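Predicted phosphatase, HAD family (Clostridium acetobutylicum, PDB 3MC1) is a predicted phosphatase of the haloacid dehalogenase superfamily, probably hydrolysing phosphate esters with the help of a metal ion. Local coordinates at residues 4-9 against 102-107; 16-21 against 83-88; 22-27 against 38-43; 161-166 against 181-186. One frame throughout, in Å; residues are numbered along the deposited sequence.

Interaction 1: residues 4-9 against 102-107; sequences YNYVLF and GFHLVV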
loop_
_atom_site.group_PDB
_atom_site.type_symbol
_atom_site.label_atom_id
_atom_site.label_comp_id
_atom_site.label_asym_id
_atom_site.label_seq_id
_atom_site.Cartn_x
_atom_site.Cartn_y
_atom_site.Cartn_z
ATOM N N TYR A 4 -3.083 21.542 -5.370
ATOM C CA TYR A 4 -2.189 20.832 -4.469
ATOM C C TYR A 4 -1.119 20.217 -5.377
ATOM O O TYR A 4 -1.391 19.885 -6.533
ATOM C CB TYR A 4 -2.961 19.785 -3.645
ATOM C CG TYR A 4 -3.645 18.706 -4.446
ATOM C CD1 TYR A 4 -2.943 17.575 -4.864
ATOM C CD2 TYR A 4 -4.986 18.830 -4.824
ATOM C CE1 TYR A 4 -3.549 16.597 -5.643
ATOM C CE2 TYR A 4 -5.603 17.851 -5.607
ATOM C CZ TYR A 4 -4.874 16.740 -6.013
ATOM O OH TYR A 4 -5.457 15.768 -6.800
ATOM N N ASN A 5 0.100 20.098 -4.866
ATOM C CA ASN A 5 1.212 19.595 -5.667
ATOM C C ASN A 5 1.662 18.158 -5.437
ATOM O O ASN A 5 2.406 17.608 -6.248
ATOM C CB ASN A 5 2.422 20.511 -5.464
ATOM C CG ASN A 5 2.184 21.916 -5.975
ATOM O OD1 ASN A 5 2.092 22.143 -7.181
ATOM N ND2 ASN A 5 2.075 22.869 -5.057
ATOM N N TYR A 6 1.218 17.549 -4.346
ATOM C CA TYR A 6 1.655 16.193 -4.037
ATOM C C TYR A 6 0.562 15.144 -4.033
ATOM O O TYR A 6 -0.560 15.391 -3.595
ATOM C CB TYR A 6 2.362 16.186 -2.688
ATOM C CG TYR A 6 3.699 16.885 -2.688
ATOM C CD1 TYR A 6 4.882 16.171 -2.895
ATOM C CD2 TYR A 6 3.788 18.256 -2.445
ATOM C CE1 TYR A 6 6.128 16.807 -2.850
ATOM C CE2 TYR A 6 5.023 18.901 -2.400
ATOM C CZ TYR A 6 6.188 18.170 -2.599
ATOM O OH TYR A 6 7.406 18.806 -2.529
ATOM N N VAL A 7 0.914 13.967 -4.536
ATOM C CA VAL A 7 -0.004 12.847 -4.594
ATOM C C VAL A 7 0.723 11.630 -4.001
ATOM O O VAL A 7 1.707 11.150 -4.568
ATOM C CB VAL A 7 -0.406 12.525 -6.051
ATOM C CG1 VAL A 7 -1.420 11.392 -6.060
ATOM C CG2 VAL A 7 -0.990 13.776 -6.757
ATOM N N LEU A 8 0.254 11.166 -2.844
ATOM C CA LEU A 8 0.827 9.987 -2.188
ATOM C C LEU A 8 0.001 8.753 -2.573
ATOM O O LEU A 8 -1.223 8.809 -2.638
ATOM C CB LEU A 8 0.827 10.163 -0.665
ATOM C CG LEU A 8 1.984 10.966 -0.047
ATOM C CD1 LEU A 8 1.985 12.400 -0.577
ATOM C CD2 LEU A 8 1.866 10.949 1.483
ATOM N N PHE A 9 0.688 7.644 -2.834
ATOM C CA PHE A 9 0.052 6.394 -3.239
ATOM C C PHE A 9 0.508 5.252 -2.344
ATOM O O PHE A 9 1.672 5.209 -1.929
ATOM C CB PHE A 9 0.486 5.979 -4.653
ATOM C CG PHE A 9 0.024 6.894 -5.768
ATOM C CD1 PHE A 9 -1.133 6.609 -6.486
ATOM C CD2 PHE A 9 0.798 7.989 -6.152
ATOM C CE1 PHE A 9 -1.507 7.401 -7.587
ATOM C CE2 PHE A 9 0.435 8.784 -7.240
ATOM C CZ PHE A 9 -0.716 8.489 -7.961
ATOM N N GLY A 102 2.668 18.212 -13.630
ATOM C CA GLY A 102 3.512 18.898 -12.672
ATOM C C GLY A 102 3.410 18.368 -11.252
ATOM O O GLY A 102 4.079 18.878 -10.355
ATOM N N PHE A 103 2.564 17.362 -11.040
ATOM C CA PHE A 103 2.399 16.757 -9.720
ATOM C C PHE A 103 3.696 16.088 -9.254
ATOM O O PHE A 103 4.467 15.578 -10.067
ATOM C CB PHE A 103 1.305 15.680 -9.759
ATOM C CG PHE A 103 -0.099 16.215 -9.785
ATOM C CD1 PHE A 103 -0.624 16.877 -8.680
ATOM C CD2 PHE A 103 -0.911 16.021 -10.902
ATOM C CE1 PHE A 103 -1.939 17.338 -8.683
ATOM C CE2 PHE A 103 -2.231 16.477 -10.921
ATOM C CZ PHE A 103 -2.750 17.140 -9.805
ATOM N N HIS A 104 3.940 16.112 -7.947
ATOM C CA HIS A 104 5.101 15.435 -7.374
ATOM C C HIS A 104 4.478 14.165 -6.795
ATOM O O HIS A 104 3.544 14.250 -5.991
ATOM C CB HIS A 104 5.736 16.257 -6.254
ATOM C CG HIS A 104 6.514 17.440 -6.737
ATOM N ND1 HIS A 104 5.913 18.568 -7.255
ATOM C CD2 HIS A 104 7.848 17.661 -6.808
ATOM C CE1 HIS A 104 6.842 19.431 -7.624
ATOM N NE2 HIS A 104 8.026 18.904 -7.364
ATOM N N LEU A 105 4.979 13.001 -7.205
ATOM C CA LEU A 105 4.415 11.725 -6.761
ATOM C C LEU A 105 5.254 11.059 -5.682
ATOM O O LEU A 105 6.479 11.042 -5.770
ATOM C CB LEU A 105 4.250 10.781 -7.967
ATOM C CG LEU A 105 3.605 11.396 -9.226
ATOM C CD1 LEU A 105 3.473 10.347 -10.343
ATOM C CD2 LEU A 105 2.239 11.957 -8.880
ATOM N N VAL A 106 4.580 10.499 -4.674
ATOM C CA VAL A 106 5.262 9.849 -3.557
ATOM C C VAL A 106 4.585 8.530 -3.189
ATOM O O VAL A 106 3.369 8.406 -3.274
ATOM C CB VAL A 106 5.239 10.768 -2.286
ATOM C CG1 VAL A 106 5.963 10.094 -1.118
ATOM C CG2 VAL A 106 5.902 12.120 -2.595
ATOM N N VAL A 107 5.375 7.532 -2.802
ATOM C CA VAL A 107 4.783 6.275 -2.368
ATOM C C VAL A 107 4.857 6.297 -0.842
ATOM O O VAL A 107 5.910 6.559 -0.265
ATOM C CB VAL A 107 5.549 5.027 -2.879
ATOM C CG1 VAL A 107 5.005 3.771 -2.179
ATOM C CG2 VAL A 107 5.384 4.886 -4.386
#
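The parallel pairing of strand 6-9 with strand 104-107 joins two inner strands of the Rossmann-like sheet of the HAD fold, with Y6, V7, L8 and F9 opposite H104, L105, V106 and V107. Four backbone bonds zigzag across the gap: H104 N to N5 O (2.7 Å, nearly straight at 172°), V7 N to H104 O, V106 N to V7 O, and F9 N to V106 O (2.8 Å). Side chains then thicken each face. On one, the ring of Y6 lies with a face over H104, its CD1 3.5 Å from H104 CB, and L8 runs beside V106 in the same direction, while helix 144-155 covers L8 and V106. On the other face, L105 CD2 touches both V7 CB and the edge of the F9 ring at CE2; helix 91-101 packs against L105 and F9. Strand 6-9 leads straight to D10, a ligand of the bound sodium ion. At the opposite end F103 has CG anti to the carbonyl carbon (chi1 -76°), and its ring lies by Y4 and V7 at the start of 4-9. F103 CD1 reaches V7 CG2 at 3.7 Å. F103 CE1 sits 3.5 Å from Y4 CE1. F103 CE1 is also 3.4 Å from Y4 O.

Interaction 2: residues 16-21 against 83-88; sequences TDSAEG and FENKVY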
loop_
_atom_site.group_PDB
_atom_site.type_symbol
_atom_site.label_atom_id
_atom_site.label_comp_id
_atom_site.label_asym_id
_atom_site.label_seq_id
_atom_site.Cartn_x
_atom_site.Cartn_y
_atom_site.Cartn_z
ATOM N N THR A 16 0.172 -1.896 -7.702
ATOM C CA THR A 16 0.434 -3.262 -8.152
ATOM C C THR A 16 -0.558 -4.291 -7.610
ATOM O O THR A 16 -1.008 -4.194 -6.473
ATOM C CB THR A 16 1.855 -3.714 -7.711
ATOM O OG1 THR A 16 1.960 -3.615 -6.283
ATOM C CG2 THR A 16 2.912 -2.825 -8.325
ATOM N N ASP A 17 -0.897 -5.266 -8.449
ATOM C CA ASP A 17 -1.779 -6.372 -8.072
ATOM C C ASP A 17 -0.778 -7.407 -7.568
ATOM O O ASP A 17 -0.285 -8.239 -8.337
ATOM C CB ASP A 17 -2.513 -6.917 -9.300
ATOM C CG ASP A 17 -3.479 -8.033 -8.958
ATOM O OD1 ASP A 17 -3.526 -8.459 -7.777
ATOM O OD2 ASP A 17 -4.194 -8.485 -9.876
ATOM N N SER A 18 -0.468 -7.340 -6.279
ATOM C CA SER A 18 0.526 -8.222 -5.672
ATOM C C SER A 18 0.013 -9.407 -4.868
ATOM O O SER A 18 0.792 -10.079 -4.191
ATOM C CB SER A 18 1.435 -7.382 -4.778
ATOM O OG SER A 18 0.677 -6.404 -4.079
ATOM N N ALA A 19 -1.286 -9.664 -4.945
ATOM C CA ALA A 19 -1.907 -10.741 -4.187
ATOM C C ALA A 19 -1.230 -12.113 -4.277
ATOM O O ALA A 19 -1.043 -12.776 -3.257
ATOM C CB ALA A 19 -3.366 -10.862 -4.587
ATOM N N GLU A 20 -0.871 -12.541 -5.483
ATOM C CA GLU A 20 -0.250 -13.854 -5.646
ATOM C C GLU A 20 0.973 -14.049 -4.758
ATOM O O GLU A 20 1.023 -14.986 -3.960
ATOM C CB GLU A 20 0.146 -14.106 -7.105
ATOM C CG GLU A 20 1.139 -15.264 -7.246
ATOM C CD GLU A 20 1.467 -15.609 -8.678
ATOM O OE1 GLU A 20 1.532 -14.686 -9.517
ATOM O OE2 GLU A 20 1.678 -16.812 -8.956
ATOM N N GLY A 21 1.957 -13.167 -4.907
ATOM C CA GLY A 21 3.170 -13.272 -4.109
ATOM C C GLY A 21 2.960 -13.103 -2.612
ATOM O O GLY A 21 3.591 -13.794 -1.811
ATOM N N PHE A 83 8.144 -10.899 -6.812
ATOM C CA PHE A 83 8.099 -10.992 -8.269
ATOM C C PHE A 83 6.779 -11.555 -8.799
ATOM O O PHE A 83 6.445 -11.349 -9.959
ATOM C CB PHE A 83 9.278 -11.840 -8.775
ATOM C CG PHE A 83 10.627 -11.307 -8.360
ATOM C CD1 PHE A 83 11.049 -10.045 -8.771
ATOM C CD2 PHE A 83 11.467 -12.056 -7.537
ATOM C CE1 PHE A 83 12.288 -9.536 -8.371
ATOM C CE2 PHE A 83 12.706 -11.556 -7.132
ATOM C CZ PHE A 83 13.117 -10.291 -7.550
ATOM N N GLU A 84 6.046 -12.275 -7.956
ATOM C CA GLU A 84 4.743 -12.830 -8.333
ATOM C C GLU A 84 3.843 -11.631 -8.084
ATOM O O GLU A 84 3.045 -11.577 -7.146
ATOM C CB GLU A 84 4.418 -14.017 -7.422
ATOM C CG GLU A 84 5.522 -15.079 -7.480
ATOM C CD GLU A 84 5.207 -16.337 -6.689
ATOM O OE1 GLU A 84 4.971 -16.235 -5.468
ATOM O OE2 GLU A 84 5.204 -17.431 -7.292
ATOM N N ASN A 85 4.006 -10.672 -8.984
ATOM C CA ASN A 85 3.382 -9.367 -8.906
ATOM C C ASN A 85 3.052 -8.878 -10.320
ATOM O O ASN A 85 3.546 -9.428 -11.307
ATOM C CB ASN A 85 4.429 -8.445 -8.297
ATOM C CG ASN A 85 3.852 -7.352 -7.461
ATOM O OD1 ASN A 85 2.729 -6.909 -7.670
ATOM N ND2 ASN A 85 4.646 -6.883 -6.501
ATOM N N LYS A 86 2.237 -7.831 -10.403
ATOM C CA LYS A 86 1.847 -7.235 -11.681
ATOM C C LYS A 86 1.450 -5.794 -11.420
ATOM O O LYS A 86 0.962 -5.472 -10.343
ATOM C CB LYS A 86 0.634 -7.959 -12.286
ATOM C CG LYS A 86 0.869 -9.398 -12.703
ATOM C CD LYS A 86 -0.433 -10.085 -13.147
ATOM C CE LYS A 86 -1.453 -10.153 -12.012
ATOM N NZ LYS A 86 -2.644 -10.983 -12.364
ATOM N N VAL A 87 1.665 -4.925 -12.401
ATOM C CA VAL A 87 1.270 -3.523 -12.272
ATOM C C VAL A 87 -0.150 -3.448 -12.827
ATOM O O VAL A 87 -0.438 -4.063 -13.855
ATOM C CB VAL A 87 2.194 -2.603 -13.098
ATOM C CG1 VAL A 87 1.662 -1.178 -13.091
ATOM C CG2 VAL A 87 3.596 -2.634 -12.517
ATOM N N TYR A 88 -1.047 -2.731 -12.149
ATOM C CA TYR A 88 -2.420 -2.620 -12.631
ATOM C C TYR A 88 -2.423 -1.901 -13.973
ATOM O O TYR A 88 -1.645 -0.966 -14.178
ATOM C CB TYR A 88 -3.297 -1.838 -11.640
ATOM C CG TYR A 88 -3.714 -2.604 -10.400
ATOM C CD1 TYR A 88 -4.668 -3.622 -10.464
ATOM C CD2 TYR A 88 -3.158 -2.301 -9.156
ATOM C CE1 TYR A 88 -5.056 -4.318 -9.315
ATOM C CE2 TYR A 88 -3.539 -2.986 -8.011
ATOM C CZ TYR A 88 -4.481 -3.993 -8.092
ATOM O OH TYR A 88 -4.817 -4.688 -6.949
HETATM O O HOH W 1 4.141 -4.593 -4.676
#
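N85 and T16 meet where the loop 83-88 runs beside the start of helix 19-31, and the asparagine amide braces its own loop while its oxygen packs on T16 and S18. From its CB, N85 carries CG to within 3.6 Å of S18 CB. At the tip, OD1 lies against S18 CB (3.2 Å) and T16 CB, and it accepts the backbone N-H of K86, a donor tilted 18° from the amide plane. ND2 gives a hydrogen bond to M82 O and another to a water that also bonds T16 OG1. Around this amide the backbones are joined by a bond from D17 N to K86 O (2.7 Å), with a weak return from K86 N to D17 O. Further along, G21 N bonds E84 O in its carbonyl plane, on a lone pair, at 3.0 Å.

D17 CB rests over the Y88 ring, 4.0 Å from the centroid, a CH-pi contact; D17 N lies over a face of that ring. D17 CG is anti to the backbone N (chi1 -178°), and beyond it the side chain lies beside K86, D17 OD2 and K86 NZ forming a long salt bridge of 3.9 Å. The carboxylates of E20 and E84 stack nearly parallel, a probable repulsion that K24, salt-bridged to E20, would ease, though it reaches E84 only as a long, weak ion pair; E84 OE1 is hydrogen-bonded to Y76 OH. S18 OG bonds D12, one of the sodium ligands. The arrangement is consistent with the two linkers between core and helical cap in HAD phosphatases, beside the metal site.

Interaction 3: residues 22-27 against 38-43; sequences ITKSVK and EDLSSL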
loop_
_atom_site.group_PDB
_atom_site.type_symbol
_atom_site.label_atom_id
_atom_site.label_comp_id
_atom_site.label_asym_id
_atom_site.label_seq_id
_atom_site.Cartn_x
_atom_site.Cartn_y
_atom_site.Cartn_z
ATOM N N ILE A 22 2.089 -12.173 -2.225
ATOM C CA ILE A 22 1.827 -11.924 -0.815
ATOM C C ILE A 22 1.050 -13.069 -0.161
ATOM O O ILE A 22 1.415 -13.521 0.916
ATOM C CB ILE A 22 1.059 -10.587 -0.622
ATOM C CG1 ILE A 22 1.942 -9.423 -1.088
ATOM C CG2 ILE A 22 0.669 -10.390 0.841
ATOM C CD1 ILE A 22 1.242 -8.060 -1.082
ATOM N N THR A 23 -0.008 -13.543 -0.803
ATOM C CA THR A 23 -0.785 -14.629 -0.209
ATOM C C THR A 23 0.052 -15.901 -0.142
ATOM O O THR A 23 -0.089 -16.695 0.792
ATOM C CB THR A 23 -2.103 -14.897 -0.978
ATOM O OG1 THR A 23 -1.821 -15.168 -2.354
ATOM C CG2 THR A 23 -3.041 -13.695 -0.864
ATOM N N LYS A 24 0.936 -16.087 -1.120
ATOM C CA LYS A 24 1.798 -17.258 -1.125
ATOM C C LYS A 24 2.837 -17.181 -0.002
ATOM O O LYS A 24 3.180 -18.200 0.597
ATOM C CB LYS A 24 2.475 -17.422 -2.490
ATOM C CG LYS A 24 1.591 -18.124 -3.505
ATOM C CD LYS A 24 2.254 -18.284 -4.868
ATOM C CE LYS A 24 1.303 -18.987 -5.832
ATOM N NZ LYS A 24 1.901 -19.238 -7.172
ATOM N N SER A 25 3.320 -15.975 0.297
ATOM C CA SER A 25 4.297 -15.796 1.369
ATOM C C SER A 25 3.623 -16.047 2.722
ATOM O O SER A 25 4.225 -16.612 3.635
ATOM C CB SER A 25 4.895 -14.379 1.334
ATOM O OG SER A 25 5.575 -14.148 0.111
ATOM N N VAL A 26 2.373 -15.620 2.849
ATOM C CA VAL A 26 1.631 -15.829 4.086
ATOM C C VAL A 26 1.353 -17.329 4.254
ATOM O O VAL A 26 1.527 -17.876 5.339
ATOM C CB VAL A 26 0.294 -15.060 4.067
ATOM C CG1 VAL A 26 -0.491 -15.325 5.355
ATOM C CG2 VAL A 26 0.573 -13.570 3.899
ATOM N N LYS A 27 0.928 -17.986 3.176
ATOM C CA LYS A 27 0.644 -19.418 3.232
ATOM C C LYS A 27 1.909 -20.177 3.607
ATOM O O LYS A 27 1.862 -21.123 4.398
ATOM C CB LYS A 27 0.119 -19.930 1.887
ATOM C CG LYS A 27 -0.131 -21.434 1.881
ATOM C CD LYS A 27 -0.321 -21.966 0.468
ATOM C CE LYS A 27 -1.786 -22.150 0.112
ATOM N NZ LYS A 27 -2.380 -23.336 0.803
ATOM N N GLU A 38 -7.156 -23.314 2.837
ATOM C CA GLU A 38 -7.829 -23.907 1.685
ATOM C C GLU A 38 -7.394 -23.248 0.376
ATOM O O GLU A 38 -6.918 -23.922 -0.539
ATOM C CB GLU A 38 -9.356 -23.826 1.842
ATOM C CG GLU A 38 -9.971 -22.434 1.693
ATOM C CD GLU A 38 -9.725 -21.532 2.887
ATOM O OE1 GLU A 38 -8.548 -21.229 3.188
ATOM O OE2 GLU A 38 -10.718 -21.123 3.526
ATOM N N ASP A 39 -7.556 -21.933 0.280
ATOM C CA ASP A 39 -7.154 -21.227 -0.923
ATOM C C ASP A 39 -6.574 -19.861 -0.584
ATOM O O ASP A 39 -7.041 -19.178 0.330
ATOM C CB ASP A 39 -8.337 -21.083 -1.884
ATOM C CG ASP A 39 -9.403 -20.146 -1.365
ATOM O OD1 ASP A 39 -9.808 -20.297 -0.195
ATOM O OD2 ASP A 39 -9.842 -19.261 -2.132
ATOM N N LEU A 40 -5.547 -19.483 -1.335
ATOM C CA LEU A 40 -4.847 -18.220 -1.156
ATOM C C LEU A 40 -5.783 -17.033 -1.032
ATOM O O LEU A 40 -5.573 -16.151 -0.199
ATOM C CB LEU A 40 -3.896 -18.000 -2.331
ATOM C CG LEU A 40 -2.816 -19.069 -2.520
ATOM C CD1 LEU A 40 -2.112 -18.857 -3.845
ATOM C CD2 LEU A 40 -1.833 -19.001 -1.366
ATOM N N SER A 41 -6.818 -17.017 -1.862
ATOM C CA SER A 41 -7.787 -15.931 -1.862
ATOM C C SER A 41 -8.265 -15.551 -0.461
ATOM O O SER A 41 -8.577 -14.390 -0.200
ATOM C CB SER A 41 -8.985 -16.308 -2.730
ATOM O OG SER A 41 -9.887 -15.221 -2.841
ATOM N N SER A 42 -8.319 -16.522 0.444
ATOM C CA SER A 42 -8.768 -16.244 1.801
ATOM C C SER A 42 -7.733 -15.431 2.581
ATOM O O SER A 42 -7.982 -15.004 3.711
ATOM C CB SER A 42 -9.077 -17.551 2.537
ATOM O OG SER A 42 -7.909 -18.319 2.743
ATOM N N LEU A 43 -6.569 -15.218 1.977
ATOM C CA LEU A 43 -5.513 -14.453 2.621
ATOM C C LEU A 43 -5.366 -13.064 1.988
ATOM O O LEU A 43 -4.405 -12.351 2.264
ATOM C CB LEU A 43 -4.179 -15.210 2.534
ATOM C CG LEU A 43 -4.144 -16.586 3.205
ATOM C CD1 LEU A 43 -2.777 -17.230 3.012
ATOM C CD2 LEU A 43 -4.469 -16.436 4.681
#
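L40 and L43 carry the apolar contacts, both reaching from the 38-43 turn onto one side of helix 19-31. L40 spreads its two methyls between lysines a turn apart: CD1 lies 3.8 Å from K24 CG, and CD2 presses on K27 CE at 3.5 Å, a tight contact. K27 crosses L40 at about a right angle, its chain bending at chi3 (-99°) while the ammonium group bonds V37 O. L43 slips its CD1 against the helix backbone at T23 O (3.5 Å) and against V26 CG1 (3.8 Å); V26 and L43 also touch F55 and Y59 of helix 51-59. In what is probably the helical cap of this HAD protein, the contact packs the returning loop on helix 19-31 just ahead of helix 51-59.

T23 mixes polar and apolar contact. Its OG1 sits between the backbone N and the carbonyl carbon (chi1 56°), touching L40 CB at 3.5 Å while bonding A19 O. The methyl CG2 faces L40 O and L43 CB.

The 38-43 segment also has hydrogen bonds of its own. Residues 40-42 form a 3-10 turn in which L43 N bonds L40 O at 2.6 Å, and E38 OE1 accepts the backbone N-H of D39.

Interaction 4: residues 161-166 against 181-186; sequences DAIMIG and PSIGVT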
loop_
_atom_site.group_PDB
_atom_site.type_symbol
_atom_site.label_atom_id
_atom_site.label_comp_id
_atom_site.label_asym_id
_atom_site.label_seq_id
_atom_site.Cartn_x
_atom_site.Cartn_y
_atom_site.Cartn_z
ATOM N N ASP A 161 -1.526 20.569 0.657
ATOM C CA ASP A 161 -0.832 20.458 -0.619
ATOM C C ASP A 161 -0.662 19.005 -1.074
ATOM O O ASP A 161 0.166 18.710 -1.929
ATOM C CB ASP A 161 0.533 21.137 -0.503
ATOM C CG ASP A 161 1.177 21.381 -1.848
ATOM O OD1 ASP A 161 0.448 21.710 -2.806
ATOM O OD2 ASP A 161 2.413 21.259 -1.944
ATOM N N ALA A 162 -1.458 18.099 -0.515
ATOM C CA ALA A 162 -1.336 16.695 -0.883
ATOM C C ALA A 162 -2.590 15.889 -0.608
ATOM O O ALA A 162 -3.437 16.291 0.187
ATOM C CB ALA A 162 -0.165 16.086 -0.140
ATOM N N ILE A 163 -2.695 14.750 -1.285
ATOM C CA ILE A 163 -3.812 13.833 -1.113
ATOM C C ILE A 163 -3.234 12.415 -1.002
ATOM O O ILE A 163 -2.100 12.164 -1.413
ATOM C CB ILE A 163 -4.778 13.883 -2.312
ATOM C CG1 ILE A 163 -4.055 13.432 -3.584
ATOM C CG2 ILE A 163 -5.322 15.310 -2.491
ATOM C CD1 ILE A 163 -5.000 13.131 -4.754
HETATM N N MSE A 164 -4.018 11.494 -0.453
HETATM C CA MSE A 164 -3.581 10.108 -0.291
HETATM C C MSE A 164 -4.469 9.176 -1.112
HETATM O O MSE A 164 -5.691 9.269 -1.053
HETATM C CB MSE A 164 -3.641 9.723 1.190
HETATM C CG MSE A 164 -3.296 8.275 1.489
HETATM SE SE MSE A 164 -1.472 7.820 1.028
HETATM C CE MSE A 164 -1.633 5.874 1.071
ATOM N N ILE A 165 -3.852 8.297 -1.896
ATOM C CA ILE A 165 -4.594 7.338 -2.711
ATOM C C ILE A 165 -4.336 5.931 -2.156
ATOM O O ILE A 165 -3.176 5.519 -2.022
ATOM C CB ILE A 165 -4.145 7.368 -4.203
ATOM C CG1 ILE A 165 -4.616 8.656 -4.912
ATOM C CG2 ILE A 165 -4.803 6.211 -4.949
ATOM C CD1 ILE A 165 -4.342 9.918 -4.188
ATOM N N GLY A 166 -5.409 5.203 -1.842
ATOM C CA GLY A 166 -5.269 3.858 -1.299
ATOM C C GLY A 166 -6.505 3.012 -1.576
ATOM O O GLY A 166 -7.527 3.545 -2.019
ATOM N N PRO A 181 -6.857 14.672 2.420
ATOM C CA PRO A 181 -8.068 14.111 1.821
ATOM C C PRO A 181 -7.594 12.798 1.216
ATOM O O PRO A 181 -6.398 12.635 0.929
ATOM C CB PRO A 181 -8.442 15.140 0.761
ATOM C CG PRO A 181 -7.121 15.708 0.366
ATOM C CD PRO A 181 -6.399 15.862 1.686
ATOM N N SER A 182 -8.514 11.860 1.040
ATOM C CA SER A 182 -8.155 10.576 0.477
ATOM C C SER A 182 -9.091 10.144 -0.638
ATOM O O SER A 182 -10.283 10.448 -0.621
ATOM C CB SER A 182 -8.155 9.508 1.572
ATOM O OG SER A 182 -9.411 9.440 2.226
ATOM N N ILE A 183 -8.520 9.468 -1.626
ATOM C CA ILE A 183 -9.285 8.912 -2.722
ATOM C C ILE A 183 -9.099 7.404 -2.562
ATOM O O ILE A 183 -7.972 6.901 -2.620
ATOM C CB ILE A 183 -8.736 9.292 -4.103
ATOM C CG1 ILE A 183 -8.753 10.809 -4.305
ATOM C CG2 ILE A 183 -9.599 8.615 -5.182
ATOM C CD1 ILE A 183 -8.229 11.236 -5.679
ATOM N N GLY A 184 -10.194 6.695 -2.329
ATOM C CA GLY A 184 -10.108 5.259 -2.188
ATOM C C GLY A 184 -10.416 4.629 -3.533
ATOM O O GLY A 184 -11.269 5.132 -4.270
ATOM N N VAL A 185 -9.709 3.557 -3.878
ATOM C CA VAL A 185 -9.963 2.876 -5.145
ATOM C C VAL A 185 -10.520 1.497 -4.822
ATOM O O VAL A 185 -10.089 0.865 -3.859
ATOM C CB VAL A 185 -8.674 2.751 -5.994
ATOM C CG1 VAL A 185 -8.044 4.140 -6.164
ATOM C CG2 VAL A 185 -7.698 1.783 -5.342
ATOM N N THR A 186 -11.480 1.037 -5.622
ATOM C CA THR A 186 -12.100 -0.263 -5.392
ATOM C C THR A 186 -11.585 -1.385 -6.284
ATOM O O THR A 186 -12.064 -2.511 -6.185
ATOM C CB THR A 186 -13.643 -0.196 -5.547
ATOM O OG1 THR A 186 -13.969 0.338 -6.835
ATOM C CG2 THR A 186 -14.262 0.687 -4.451
#
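I163 against P181 opens the parallel pairing of strands 162-166 and 182-185, joined through helix 169-176 as a classic beta-alpha-beta crossover of the Rossmann-like HAD core. The P181 ring is the bump, sitting at the notch formed by A162 O and I163 CG2: it crosses the I163 side chain at about a right angle, and P181 CG presses on I163 CG2 at 3.4 Å, a tight fit. I163 holds CG1 between its backbone N and carbonyl carbon (chi1 63°), and CD1 at the end of this branch meets I183 CD1 at 3.9 Å. Farther along the same face, I165 lies across the gap between I183 and V185, its CG1 near I183 CB and its CG2 touching V185 CG1.

The opposite face is shaped differently. S182 is small and M164, a selenomethionine, bends at chi2 so that its end leads away from the neighbouring strand; helix 169-176 packs against both. G166 and G184 follow side by side and add no bulk to this face. G166 lies next to the sodium site, where D10, D12 and D167 are the ligands.

Backbone bonds join the two strands, from M164 N to P181 O, I183 N to M164 O (2.9 Å) and G166 N to I183 O (3.2 Å). The last runs from V185 N to G166 O at 2.9 Å, its donor tilted 21° from the carbonyl plane, with V185 CG2 3.8 Å from the same oxygen.

Overall arrangement
Interactions 1 and 4 lie in one parallel sheet, about 10 Å apart between centres, and meet where strands 6-9 and 162-166 pair, as through L8 O and I165 N at 2.8 Å. Both rely on regular backbone bonding with hydrophobic side chains. Interaction 4 is buried, while 1, 2 and 3 are partly buried, with exposed residues touching in interaction 2 alone. Interactions 2 and 3 share helix 19-31 and touch through E84 OE1 and K24 CD, but the linker contact mixes backbone bonds, water and charges, whereas interaction 3 is mainly leucine packing. Interactions 1 and 3 stand on opposite sides of the chain's centre, core sheet against probable cap, with the sodium site nearer interactions 2 and 4.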